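Local coordinates for putative branched-chain amino acid transport system substrate-binding protein (Rhodopseudomonas palustris, PDB 3TX6) that probably serves as the periplasmic substrate-binding component of an ABC transporter, capturing aromatic acids derived from lignin, such as p-coumaric acid, at residues E91-H96 / A109-A114; I119-K124 / D345-L350; V125-M130 / E160-K165; S245-D250 / A328-Y333. One frame throughout, in Å; residues are numbered along the deposited sequence. Where two conformers were deposited one is given.

Overall arrangement
The ligand, 3-(4-hydroxy-phenyl)pyruvic acid, lies between the two lobes. Interaction 1 belongs to the six-stranded lobe, interactions 2 and 3 to the seven-stranded one, and interaction 4 docks the loop after strand 242-245 on hairpin 326-333, probably close to the hinge between the lobes. Interactions 2 and 3 use successive turns of helix 119-130, their centres about 13 Å apart. Interactions 2 and 4 are closer, about 10 Å between centres, and I349 N lies 2.9 Å from S245 O, probably a hydrogen bond. The side chains of Q330 and M122 come within about 6 and 7 Å of the ligand, those of H96 and Y127 about 11 and 13 Å. Interaction 1 touches interaction 4 where A114 meets Y333.

Interaction 1: E91-H96 / A109-A114; sequences EAQVPH and AKWSVA
H96 and S112 are partners in a parallel bridge, their CA atoms 4.6 Å apart, with H96 N donating to W111 O (2.8 Å) and H96 O accepting from V113 N (3.0 Å). This links strand 96-98 to strand 112-114, an edge strand of the six-stranded sheet. The side chains of the two partners stand on the same face. H96 carries CG anti to its backbone N (chi1 169°), and its ring presents ND1 to S112 OG at 2.8 Å, the oxygen lying in the ring plane at the edge. A histidine suits the place because both ring nitrogens find partners: NE2 bonds to G75 O on the neighbouring strand. S112 OG in turn bonds to S86 OG on helix 79-92, which covers this face.

The indole of W111 packs against the chain as it leaves that helix. Q93 is the first residue past the helix and has positive phi. Its CA lies over the five-membered ring, 3.7 Å from the centroid and 16° off the normal, a CH-pi contact. Q93 CB lies 3.6 Å from W111 CZ2. P95 runs alongside the indole and brings CD to 3.7 Å from W111 CZ3. At the ring's edge, W111 NE1 donates to a water 2.9 Å away, which also accepts from Q93 NE2 and, weakly, from K110 NZ.

The chemistry is thus divided: the buried imidazole and hydroxyl bond to each other and to G75 O and S86 OG, whereas the indole has the Q93-V94 backbone over one face, P95 beside its rim and its N-H served by a water among exposed side chains.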
loop_
_atom_site.group_PDB
_atom_site.type_symbol
_atom_site.label_atom_id
_atom_site.label_comp_id
_atom_site.label_asym_id
_atom_site.label_seq_id
_atom_site.Cartn_x
_atom_site.Cartn_y
_atom_site.Cartn_z
ATOM N N GLU A 91 -10.225 17.619 -8.406
ATOM C CA GLU A 91 -11.229 18.470 -9.064
ATOM C C GLU A 91 -12.174 19.115 -8.044
ATOM O O GLU A 91 -12.463 20.325 -8.124
ATOM C CB GLU A 91 -12.003 17.610 -10.065
ATOM C CG GLU A 91 -12.862 18.430 -11.021
ATOM C CD GLU A 91 -14.258 18.736 -10.574
ATOM O OE1 GLU A 91 -14.660 18.301 -9.482
ATOM O OE2 GLU A 91 -14.976 19.432 -11.337
ATOM N N ALA A 92 -12.552 18.333 -7.025
ATOM C CA ALA A 92 -13.475 18.787 -6.002
ATOM C C ALA A 92 -12.760 19.604 -4.880
ATOM O O ALA A 92 -13.422 20.219 -4.032
ATOM C CB ALA A 92 -14.218 17.610 -5.376
ATOM N N GLN A 93 -11.443 19.526 -4.841
ATOM C CA GLN A 93 -10.625 20.186 -3.832
ATOM C C GLN A 93 -10.848 19.647 -2.423
ATOM O O GLN A 93 -11.168 20.388 -1.484
ATOM C CB GLN A 93 -10.810 21.727 -3.903
ATOM C CG GLN A 93 -10.611 22.287 -5.313
ATOM C CD GLN A 93 -10.729 23.783 -5.293
ATOM O OE1 GLN A 93 -11.854 24.358 -5.339
ATOM N NE2 GLN A 93 -9.601 24.432 -5.180
ATOM N N VAL A 94 -10.710 18.338 -2.314
ATOM C CA VAL A 94 -10.887 17.619 -1.074
ATOM C C VAL A 94 -9.613 16.790 -0.804
ATOM O O VAL A 94 -9.139 16.096 -1.667
ATOM C CB VAL A 94 -12.105 16.684 -1.142
ATOM C CG1 VAL A 94 -12.267 15.917 0.200
ATOM C CG2 VAL A 94 -13.369 17.474 -1.489
ATOM N N PRO A 95 -9.087 16.852 0.438
ATOM C CA PRO A 95 -7.937 16.013 0.760
ATOM C C PRO A 95 -8.230 14.550 0.499
ATOM O O PRO A 95 -9.280 14.020 0.900
ATOM C CB PRO A 95 -7.708 16.269 2.249
ATOM C CG PRO A 95 -8.241 17.682 2.446
ATOM C CD PRO A 95 -9.424 17.775 1.539
ATOM N N HIS A 96 -7.254 13.889 -0.106
ATOM C CA HIS A 96 -7.336 12.479 -0.439
ATOM C C HIS A 96 -6.161 11.750 0.127
ATOM O O HIS A 96 -5.005 12.087 -0.167
ATOM C CB HIS A 96 -7.355 12.356 -1.977
ATOM C CG HIS A 96 -7.164 10.952 -2.463
ATOM N ND1 HIS A 96 -6.420 10.651 -3.572
ATOM C CD2 HIS A 96 -7.653 9.735 -1.964
ATOM C CE1 HIS A 96 -6.425 9.315 -3.743
ATOM N NE2 HIS A 96 -7.170 8.753 -2.759
ATOM N N ALA A 109 -0.992 16.049 -7.245
ATOM C CA ALA A 109 -0.218 16.276 -6.018
ATOM C C ALA A 109 -0.850 17.240 -5.049
ATOM O O ALA A 109 -0.593 17.143 -3.853
ATOM C CB ALA A 109 1.203 16.748 -6.306
ATOM N N LYS A 110 -1.637 18.195 -5.523
ATOM C CA LYS A 110 -2.121 19.209 -4.598
ATOM C C LYS A 110 -2.990 18.609 -3.505
ATOM O O LYS A 110 -2.808 18.935 -2.366
ATOM C CB LYS A 110 -2.883 20.298 -5.326
ATOM C CG LYS A 110 -3.289 21.431 -4.395
ATOM C CD LYS A 110 -3.812 22.651 -5.125
ATOM C CE LYS A 110 -4.356 23.695 -4.137
ATOM N NZ LYS A 110 -4.811 25.006 -4.696
ATOM N N TRP A 111 -3.924 17.724 -3.869
ATOM C CA TRP A 111 -4.908 17.207 -2.900
ATOM C C TRP A 111 -4.689 15.784 -2.458
ATOM O O TRP A 111 -5.356 15.362 -1.540
ATOM C CB TRP A 111 -6.319 17.421 -3.405
ATOM C CG TRP A 111 -6.659 18.869 -3.481
ATOM C CD1 TRP A 111 -6.609 19.690 -4.598
ATOM C CD2 TRP A 111 -7.075 19.712 -2.380
ATOM N NE1 TRP A 111 -6.987 20.958 -4.245
ATOM C CE2 TRP A 111 -7.233 21.042 -2.915
ATOM C CE3 TRP A 111 -7.290 19.497 -1.029
ATOM C CZ2 TRP A 111 -7.648 22.110 -2.123
ATOM C CZ3 TRP A 111 -7.712 20.576 -0.231
ATOM C CH2 TRP A 111 -7.863 21.864 -0.774
ATOM N N SER A 112 -3.733 15.047 -3.063
ATOM C CA SER A 112 -3.493 13.643 -2.716
ATOM C C SER A 112 -2.150 13.437 -2.031
ATOM O O SER A 112 -1.143 13.977 -2.449
ATOM C CB SER A 112 -3.518 12.731 -3.957
ATOM O OG SER A 112 -4.801 12.719 -4.578
ATOM N N VAL A 113 -2.200 12.623 -0.980
ATOM C CA VAL A 113 -1.032 11.995 -0.397
ATOM C C VAL A 113 -1.267 10.477 -0.414
ATOM O O VAL A 113 -2.390 10.026 -0.613
ATOM C CB VAL A 113 -0.768 12.465 1.043
ATOM C CG1 VAL A 113 -0.413 13.954 1.062
ATOM C CG2 VAL A 113 -1.914 12.157 2.005
ATOM N N ALA A 114 -0.216 9.712 -0.146
ATOM C CA ALA A 114 -0.307 8.240 -0.153
ATOM C C ALA A 114 0.222 7.607 1.131
ATOM O O ALA A 114 1.272 7.979 1.606
ATOM C CB ALA A 114 0.391 7.666 -1.358
HETATM O O HOH W 1 -7.262 23.318 -5.916
#

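Interaction 2: I119-K124 / D345-L350; sequences IPIMGK and DRSRIL. With SO4 (sulfate ion), chain B.
On what is probably the hinge side of the seven-stranded lobe of a type I periplasmic binding protein, I121 and M122 of helix 119-130 pack on S347 and R348, where the chain enters strand 349-354. M122, a selenomethionine, brings SE to 3.5 Å from R348 CB, the two side chains running in opposite senses. R348 sets CG between its backbone N and carbonyl carbon (chi1 84°), still 4.2 Å from M122 SE. I121 turns CG2 to 3.8 Å from R348 CD and near S347 OG, which is hydrogen-bonded to D344 O. An arginine suits this partly exposed place: its carbons lie on the helix while its guanidinium reaches water, D345 and a sulfate. A water accepts from R348 NE (2.9 Å) and donates to I121 O (2.8 Å). An alanine in place of R348 would probably leave I121 CG2 facing a gap and I121 O without its water-mediated tie. D345 lies over one guanidinium face in a long salt bridge (OD1 3.8 Å from R348 NE), probably purely electrostatic, no N-H pointing at the oxygen. At the edge a sulfate, probably from the crystallisation liquor, is bound, R348 NH1 to O2 at 3.1 Å and R348 NH2 to O4 at 3.0 Å.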
loop_
_atom_site.group_PDB
_atom_site.type_symbol
_atom_site.label_atom_id
_atom_site.label_comp_id
_atom_site.label_asym_id
_atom_site.label_seq_id
_atom_site.Cartn_x
_atom_site.Cartn_y
_atom_site.Cartn_z
ATOM N N ILE A 119 7.111 2.997 -4.548
ATOM C CA ILE A 119 7.824 1.914 -5.193
ATOM C C ILE A 119 9.352 2.009 -5.062
ATOM O O ILE A 119 9.949 0.995 -4.767
ATOM C CB ILE A 119 7.367 1.728 -6.646
ATOM C CG1 ILE A 119 6.126 0.829 -6.744
ATOM C CG2 ILE A 119 8.459 1.119 -7.547
ATOM C CD1 ILE A 119 4.932 1.323 -5.985
ATOM N N PRO A 120 9.973 3.209 -5.208
ATOM C CA PRO A 120 11.455 3.206 -5.133
ATOM C C PRO A 120 12.011 2.809 -3.788
ATOM O O PRO A 120 13.098 2.241 -3.751
ATOM C CB PRO A 120 11.843 4.625 -5.565
ATOM C CG PRO A 120 10.734 4.972 -6.526
ATOM C CD PRO A 120 9.481 4.416 -5.879
ATOM N N ILE A 121 11.296 3.067 -2.696
ATOM C CA ILE A 121 11.766 2.645 -1.391
ATOM C C ILE A 121 11.732 1.118 -1.307
ATOM O O ILE A 121 12.669 0.478 -0.810
ATOM C CB ILE A 121 10.991 3.336 -0.234
ATOM C CG1 ILE A 121 11.331 4.851 -0.133
ATOM C CG2 ILE A 121 11.149 2.579 1.083
ATOM C CD1 ILE A 121 10.575 5.625 0.971
HETATM N N MSE A 122 10.688 0.514 -1.857
HETATM C CA MSE A 122 10.542 -0.932 -1.821
HETATM C C MSE A 122 11.478 -1.619 -2.792
HETATM O O MSE A 122 12.094 -2.644 -2.461
HETATM C CB MSE A 122 9.042 -1.298 -1.979
HETATM C CG MSE A 122 8.154 -0.628 -0.892
HETATM SE SE MSE A 122 8.875 -0.757 0.879
HETATM C CE MSE A 122 7.415 -1.664 1.818
ATOM N N GLY A 123 11.623 -1.060 -3.987
ATOM C CA GLY A 123 12.597 -1.578 -4.903
ATOM C C GLY A 123 14.007 -1.594 -4.305
ATOM O O GLY A 123 14.717 -2.628 -4.355
ATOM N N LYS A 124 14.423 -0.490 -3.677
ATOM C CA LYS A 124 15.795 -0.413 -3.145
ATOM C C LYS A 124 16.078 -1.521 -2.157
ATOM O O LYS A 124 17.164 -2.113 -2.212
ATOM C CB LYS A 124 16.042 0.947 -2.490
ATOM C CG LYS A 124 17.496 1.190 -2.056
ATOM C CD LYS A 124 17.711 2.643 -1.565
ATOM C CE LYS A 124 19.145 2.910 -1.084
ATOM N NZ LYS A 124 19.407 4.331 -0.653
ATOM N N ASP A 345 13.511 5.207 5.393
ATOM C CA ASP A 345 13.873 3.833 5.765
ATOM C C ASP A 345 13.092 3.222 6.914
ATOM O O ASP A 345 13.001 1.989 6.997
ATOM C CB ASP A 345 15.379 3.749 6.118
ATOM C CG ASP A 345 16.257 3.797 4.898
ATOM O OD1 ASP A 345 15.730 3.946 3.775
ATOM O OD2 ASP A 345 17.496 3.659 5.048
ATOM N N ARG A 346 12.536 4.045 7.790
ATOM C CA ARG A 346 11.706 3.544 8.865
ATOM C C ARG A 346 10.407 2.895 8.337
ATOM O O ARG A 346 9.731 2.241 9.121
ATOM C CB ARG A 346 11.405 4.653 9.895
ATOM C CG ARG A 346 12.654 5.175 10.660
ATOM C CD ARG A 346 12.342 6.424 11.457
ATOM N NE ARG A 346 12.090 7.562 10.585
ATOM C CZ ARG A 346 11.775 8.782 11.011
ATOM N NH1 ARG A 346 11.568 9.733 10.114
ATOM N NH2 ARG A 346 11.691 9.066 12.309
ATOM N N SER A 347 10.095 3.052 7.042
ATOM C CA SER A 347 8.855 2.564 6.473
ATOM C C SER A 347 8.936 1.194 5.850
ATOM O O SER A 347 7.961 0.730 5.286
ATOM C CB SER A 347 8.291 3.508 5.417
ATOM O OG SER A 347 9.060 3.515 4.189
ATOM N N ARG A 348 10.069 0.523 5.943
ATOM C CA ARG A 348 10.152 -0.809 5.386
ATOM C C ARG A 348 11.087 -1.761 6.091
ATOM O O ARG A 348 12.061 -1.381 6.694
ATOM C CB ARG A 348 10.525 -0.762 3.933
ATOM C CG ARG A 348 12.007 -0.656 3.621
ATOM C CD ARG A 348 12.670 0.647 4.010
ATOM N NE ARG A 348 14.093 0.563 3.719
ATOM C CZ ARG A 348 15.008 -0.081 4.437
ATOM N NH1 ARG A 348 14.725 -0.683 5.580
ATOM N NH2 ARG A 348 16.255 -0.042 4.038
ATOM N N ILE A 349 10.722 -3.015 5.965
ATOM C CA ILE A 349 11.555 -4.124 6.397
ATOM C C ILE A 349 11.544 -5.112 5.280
ATOM O O ILE A 349 10.743 -5.007 4.336
ATOM C CB ILE A 349 11.049 -4.783 7.688
ATOM C CG1 ILE A 349 9.634 -5.418 7.498
ATOM C CG2 ILE A 349 11.038 -3.779 8.832
ATOM C CD1 ILE A 349 9.161 -6.177 8.722
ATOM N N LEU A 350 12.408 -6.103 5.387
ATOM C CA LEU A 350 12.456 -7.138 4.397
ATOM C C LEU A 350 12.033 -8.433 5.082
ATOM O O LEU A 350 12.516 -8.776 6.188
ATOM C CB LEU A 350 13.882 -7.286 3.876
ATOM C CG LEU A 350 14.089 -8.268 2.693
ATOM C CD1 LEU A 350 13.353 -7.892 1.405
ATOM C CD2 LEU A 350 15.584 -8.425 2.394
HETATM S S SO4 B . 17.966 -2.121 6.523
HETATM O O1 SO4 B . 18.514 -2.480 5.183
HETATM O O2 SO4 B . 16.665 -2.804 6.759
HETATM O O3 SO4 B . 18.932 -2.534 7.573
HETATM O O4 SO4 B . 17.791 -0.651 6.601
HETATM O O HOH W 2 14.662 1.408 0.970
HETATM O O HOH W 3 17.721 4.387 1.330
#

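Interaction 3: V125-M130 / E160-K165; sequences VLYEHM and EAMGLK
Y127 and L164 meet at the buried heart of this contact, whereas M162 and E128 close it toward solvent. L164 crosses the tyrosine at about a right angle and sets CD1 3.9 Å from Y127 CD1. The same methyl lies 3.6 Å from M130 SE in the modelled conformer of that selenomethionine, one of two, so this approach is less certain. Branched leucine suits the spot: one methyl reaches both Y127 and M130, the other M130 alone. An alanine in place of L164 would probably open a gap beside the Y127 ring and give M130 more freedom to move. The tyrosine's hydroxyl is held by D154 of helix 146-161.

On the more exposed side, M162, another selenomethionine, places SE at the edge of the Y127 ring, 5.3 Å from its centroid and 85° off the normal, a Met-aromatic contact. Its last torsion, chi3 60°, bends CE back to 3.6 Å from Y127 CB and 3.9 Å from E128 CG. G163 then ends the helix in a Schellman motif, its positive phi easiest for glycine. Helix 146-161 is the crossover of a beta-alpha-beta unit between parallel strands 137-143 and 165-172, and its exit packs here on helix 119-130, as in Rossmann-like lobes.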
loop_
_atom_site.group_PDB
_atom_site.type_symbol
_atom_site.label_atom_id
_atom_site.label_comp_id
_atom_site.label_asym_id
_atom_site.label_seq_id
_atom_site.Cartn_x
_atom_site.Cartn_y
_atom_site.Cartn_z
ATOM N N VAL A 125 15.124 -1.825 -1.270
ATOM C CA VAL A 125 15.367 -2.853 -0.258
ATOM C C VAL A 125 15.506 -4.219 -0.929
ATOM O O VAL A 125 16.315 -5.060 -0.530
ATOM C CB VAL A 125 14.374 -2.802 0.952
ATOM C CG1 VAL A 125 13.025 -3.497 0.684
ATOM C CG2 VAL A 125 15.026 -3.379 2.181
ATOM N N LEU A 126 14.755 -4.465 -1.974
ATOM C CA LEU A 126 14.855 -5.731 -2.697
ATOM C C LEU A 126 16.144 -5.836 -3.490
ATOM O O LEU A 126 16.819 -6.873 -3.455
ATOM C CB LEU A 126 13.683 -5.900 -3.646
ATOM C CG LEU A 126 12.264 -5.971 -3.024
ATOM C CD1 LEU A 126 11.207 -5.976 -4.145
ATOM C CD2 LEU A 126 12.124 -7.190 -2.115
ATOM N N TYR A 127 16.492 -4.776 -4.210
ATOM C CA TYR A 127 17.710 -4.804 -5.032
ATOM C C TYR A 127 18.982 -4.871 -4.154
ATOM O O TYR A 127 19.967 -5.489 -4.546
ATOM C CB TYR A 127 17.809 -3.630 -6.014
ATOM C CG TYR A 127 16.512 -3.267 -6.733
ATOM C CD1 TYR A 127 15.625 -4.245 -7.126
ATOM C CD2 TYR A 127 16.183 -1.938 -7.021
ATOM C CE1 TYR A 127 14.425 -3.924 -7.723
ATOM C CE2 TYR A 127 14.987 -1.614 -7.645
ATOM C CZ TYR A 127 14.109 -2.615 -7.974
ATOM O OH TYR A 127 12.892 -2.356 -8.582
ATOM N N GLU A 128 18.971 -4.211 -3.012
ATOM C CA GLU A 128 20.095 -4.272 -2.078
ATOM C C GLU A 128 20.354 -5.706 -1.695
ATOM O O GLU A 128 21.493 -6.147 -1.672
ATOM C CB GLU A 128 19.879 -3.426 -0.818
ATOM C CG GLU A 128 20.081 -1.927 -1.047
ATOM C CD GLU A 128 19.728 -1.053 0.162
ATOM O OE1 GLU A 128 19.072 -1.559 1.107
ATOM O OE2 GLU A 128 20.114 0.153 0.163
ATOM N N HIS A 129 19.279 -6.420 -1.338
ATOM C CA HIS A 129 19.389 -7.822 -1.025
ATOM C C HIS A 129 19.900 -8.636 -2.167
ATOM O O HIS A 129 20.781 -9.504 -1.959
ATOM C CB HIS A 129 18.057 -8.356 -0.547
ATOM C CG HIS A 129 18.118 -9.760 -0.079
ATOM N ND1 HIS A 129 17.976 -10.811 -0.913
ATOM C CD2 HIS A 129 18.332 -10.280 1.198
ATOM C CE1 HIS A 129 18.107 -11.959 -0.187
ATOM N NE2 HIS A 129 18.283 -11.621 1.102
HETATM N N MSE A 130 19.381 -8.394 -3.373
HETATM C CA MSE A 130 19.869 -9.088 -4.571
HETATM C C MSE A 130 21.384 -8.960 -4.636
HETATM O O MSE A 130 22.077 -9.953 -4.768
HETATM C CB MSE A 130 19.176 -8.553 -5.837
HETATM C CG MSE A 130 17.666 -8.871 -5.968
HETATM SE SE MSE A 130 17.023 -8.068 -7.660
HETATM C CE MSE A 130 15.087 -8.279 -7.234
ATOM N N GLU A 160 19.003 -1.507 -12.374
ATOM C CA GLU A 160 20.160 -1.577 -13.255
ATOM C C GLU A 160 21.294 -0.792 -12.716
ATOM O O GLU A 160 22.416 -1.230 -12.838
ATOM C CB GLU A 160 19.872 -1.035 -14.642
ATOM C CG GLU A 160 19.000 -1.900 -15.518
ATOM C CD GLU A 160 18.824 -1.306 -16.927
ATOM O OE1 GLU A 160 19.137 -0.105 -17.157
ATOM O OE2 GLU A 160 18.377 -2.039 -17.814
ATOM N N ALA A 161 21.028 0.394 -12.168
ATOM C CA ALA A 161 22.118 1.228 -11.639
ATOM C C ALA A 161 22.813 0.575 -10.397
ATOM O O ALA A 161 23.914 0.999 -10.011
ATOM C CB ALA A 161 21.612 2.626 -11.296
HETATM N N MSE A 162 22.197 -0.453 -9.799
HETATM C CA MSE A 162 22.793 -1.181 -8.684
HETATM C C MSE A 162 23.539 -2.428 -9.108
HETATM O O MSE A 162 24.115 -3.122 -8.268
HETATM C CB MSE A 162 21.760 -1.450 -7.605
HETATM C CG MSE A 162 21.409 -0.123 -6.911
HETATM SE SE MSE A 162 19.725 -0.322 -5.939
HETATM C CE MSE A 162 20.629 -1.726 -4.936
ATOM N N GLY A 163 23.617 -2.678 -10.410
ATOM C CA GLY A 163 24.341 -3.821 -10.941
ATOM C C GLY A 163 23.465 -4.978 -11.367
ATOM O O GLY A 163 23.900 -6.119 -11.380
ATOM N N LEU A 164 22.225 -4.690 -11.728
ATOM C CA LEU A 164 21.325 -5.730 -12.202
ATOM C C LEU A 164 21.202 -5.585 -13.721
ATOM O O LEU A 164 21.142 -4.482 -14.257
ATOM C CB LEU A 164 19.956 -5.614 -11.503
ATOM C CG LEU A 164 19.922 -5.789 -9.992
ATOM C CD1 LEU A 164 18.561 -5.341 -9.466
ATOM C CD2 LEU A 164 20.181 -7.263 -9.624
ATOM N N LYS A 165 21.195 -6.714 -14.420
ATOM C CA LYS A 165 20.946 -6.752 -15.863
ATOM C C LYS A 165 19.600 -7.414 -16.078
ATOM O O LYS A 165 19.398 -8.559 -15.676
ATOM C CB LYS A 165 22.031 -7.559 -16.594
ATOM C CG LYS A 165 21.932 -7.521 -18.126
ATOM C CD LYS A 165 22.973 -8.432 -18.800
ATOM C CE LYS A 165 22.770 -8.546 -20.315
ATOM N NZ LYS A 165 23.186 -9.883 -20.815
#

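Interaction 4: S245-D250 / A328-Y333; sequences SGPVMD and ASQGVY
Q330 pushes its amide oxygen into the bend formed by G246, P247 and V248. OE1 accepts a hydrogen bond from V248 N at 3.2 Å with an N-H...O angle of 161°, the donor tilted 33° from the plane of the amide carbonyl. The same oxygen lies 3.0 Å from G246 CA and 3.2 Å from V248 CG1, a tight fit. Glycine suits position 246, since a CB there would clash with Q330 OE1, 1.8 Å away. The torsion chi2 of -78° bends CD of Q330 back toward this loop.

Round this bond the apolar atoms close in. P247, which has no N-H to offer, lays CG 3.5 Å from S329 O, while V248 sets CG2 3.7 Å from S329 OG. Proline fits the first turn of the 3-10 segment 247-249, where a backbone N-H is not needed for the helical bonding.

The second shell fixes both sides. S329 OG and Q330 N are each held by D289 of helix 282-304, and A328 N bonds to G331 O (2.9 Å), closing a two-residue corner of hairpin 326-333 in which S329 and Q330 have type I turn angles. On the loop side, S245 OG donates to G246 O at 2.7 Å, in the carbonyl plane on a lone pair. Q282 OE1 takes G246 N and, weakly, Q330 NE2, linking both segments.

The loop follows strand 242-245 of the seven-stranded lobe, and its docking on a hairpin beside the ligand cleft is consistent with the interlobe hinge of type I periplasmic binding proteins.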
loop_
_atom_site.group_PDB
_atom_site.type_symbol
_atom_site.label_atom_id
_atom_site.label_comp_id
_atom_site.label_asym_id
_atom_site.label_seq_id
_atom_site.Cartn_x
_atom_site.Cartn_y
_atom_site.Cartn_z
ATOM N N SER A 245 8.070 -5.170 2.749
ATOM C CA SER A 245 6.909 -5.034 3.617
ATOM C C SER A 245 7.043 -3.795 4.436
ATOM O O SER A 245 8.130 -3.383 4.767
ATOM C CB SER A 245 6.877 -6.215 4.570
ATOM O OG SER A 245 5.819 -6.178 5.434
ATOM N N GLY A 246 5.914 -3.219 4.790
ATOM C CA GLY A 246 5.886 -2.283 5.879
ATOM C C GLY A 246 6.231 -2.982 7.186
ATOM O O GLY A 246 6.070 -4.197 7.319
ATOM N N PRO A 247 6.680 -2.210 8.173
ATOM C CA PRO A 247 7.120 -2.736 9.472
ATOM C C PRO A 247 6.001 -3.293 10.323
ATOM O O PRO A 247 6.247 -3.968 11.330
ATOM C CB PRO A 247 7.823 -1.549 10.118
ATOM C CG PRO A 247 7.283 -0.344 9.431
ATOM C CD PRO A 247 6.995 -0.771 8.024
ATOM N N VAL A 248 4.757 -2.990 9.961
ATOM C CA VAL A 248 3.601 -3.509 10.707
ATOM C C VAL A 248 3.569 -5.016 10.707
ATOM O O VAL A 248 2.913 -5.623 11.545
ATOM C CB VAL A 248 2.230 -2.992 10.123
ATOM C CG1 VAL A 248 1.871 -3.667 8.778
ATOM C CG2 VAL A 248 1.124 -3.116 11.185
HETATM N N MSE A 249 4.254 -5.631 9.770
HETATM C CA MSE A 249 4.236 -7.073 9.740
HETATM C C MSE A 249 5.039 -7.666 10.884
HETATM O O MSE A 249 4.824 -8.839 11.237
HETATM C CB MSE A 249 4.724 -7.603 8.409
HETATM C CG MSE A 249 3.736 -7.315 7.285
HETATM SE SE MSE A 249 2.001 -8.224 7.456
HETATM C CE MSE A 249 2.633 -9.982 6.839
ATOM N N ASP A 250 5.933 -6.892 11.501
ATOM C CA ASP A 250 6.685 -7.399 12.675
ATOM C C ASP A 250 7.029 -6.325 13.694
ATOM O O ASP A 250 8.193 -6.003 13.864
ATOM C CB ASP A 250 7.956 -8.108 12.175
ATOM C CG ASP A 250 8.730 -8.825 13.267
ATOM O OD1 ASP A 250 8.195 -9.067 14.348
ATOM O OD2 ASP A 250 9.919 -9.142 13.018
ATOM N N ALA A 328 3.177 6.311 12.503
ATOM C CA ALA A 328 2.096 5.344 12.191
ATOM C C ALA A 328 2.682 3.944 12.122
ATOM O O ALA A 328 3.898 3.752 12.302
ATOM C CB ALA A 328 1.371 5.723 10.889
ATOM N N SER A 329 1.834 2.952 11.912
ATOM C CA SER A 329 2.320 1.560 11.949
ATOM C C SER A 329 3.270 1.227 10.800
ATOM O O SER A 329 4.173 0.376 10.941
ATOM C CB SER A 329 1.159 0.559 11.982
ATOM O OG SER A 329 0.489 0.524 10.762
ATOM N N GLN A 330 3.111 1.918 9.662
ATOM C CA GLN A 330 3.901 1.605 8.462
ATOM C C GLN A 330 5.101 2.520 8.202
ATOM O O GLN A 330 5.840 2.287 7.247
ATOM C CB GLN A 330 2.969 1.594 7.240
ATOM C CG GLN A 330 1.939 0.470 7.298
ATOM C CD GLN A 330 2.552 -0.867 6.918
ATOM O OE1 GLN A 330 3.573 -1.257 7.516
ATOM N NE2 GLN A 330 1.987 -1.574 5.917
ATOM N N GLY A 331 5.256 3.565 9.014
ATOM C CA GLY A 331 6.295 4.537 8.771
ATOM C C GLY A 331 6.100 5.807 9.559
ATOM O O GLY A 331 5.114 5.917 10.323
ATOM N N VAL A 332 7.009 6.763 9.320
ATOM C CA VAL A 332 6.955 8.063 9.962
ATOM C C VAL A 332 6.834 9.033 8.794
ATOM O O VAL A 332 7.765 9.146 7.982
ATOM C CB VAL A 332 8.177 8.355 10.837
ATOM C CG1 VAL A 332 8.051 9.754 11.430
ATOM C CG2 VAL A 332 8.342 7.220 11.897
ATOM N N TYR A 333 5.694 9.713 8.714
ATOM C CA TYR A 333 5.336 10.505 7.534
ATOM C C TYR A 333 5.701 11.989 7.707
ATOM O O TYR A 333 5.340 12.605 8.703
ATOM C CB TYR A 333 3.835 10.416 7.280
ATOM C CG TYR A 333 3.372 9.044 6.805
ATOM C CD1 TYR A 333 3.091 8.029 7.703
ATOM C CD2 TYR A 333 3.259 8.748 5.448
ATOM C CE1 TYR A 333 2.706 6.762 7.276
ATOM C CE2 TYR A 333 2.876 7.472 5.008
ATOM C CZ TYR A 333 2.587 6.482 5.937
ATOM O OH TYR A 333 2.213 5.220 5.543
#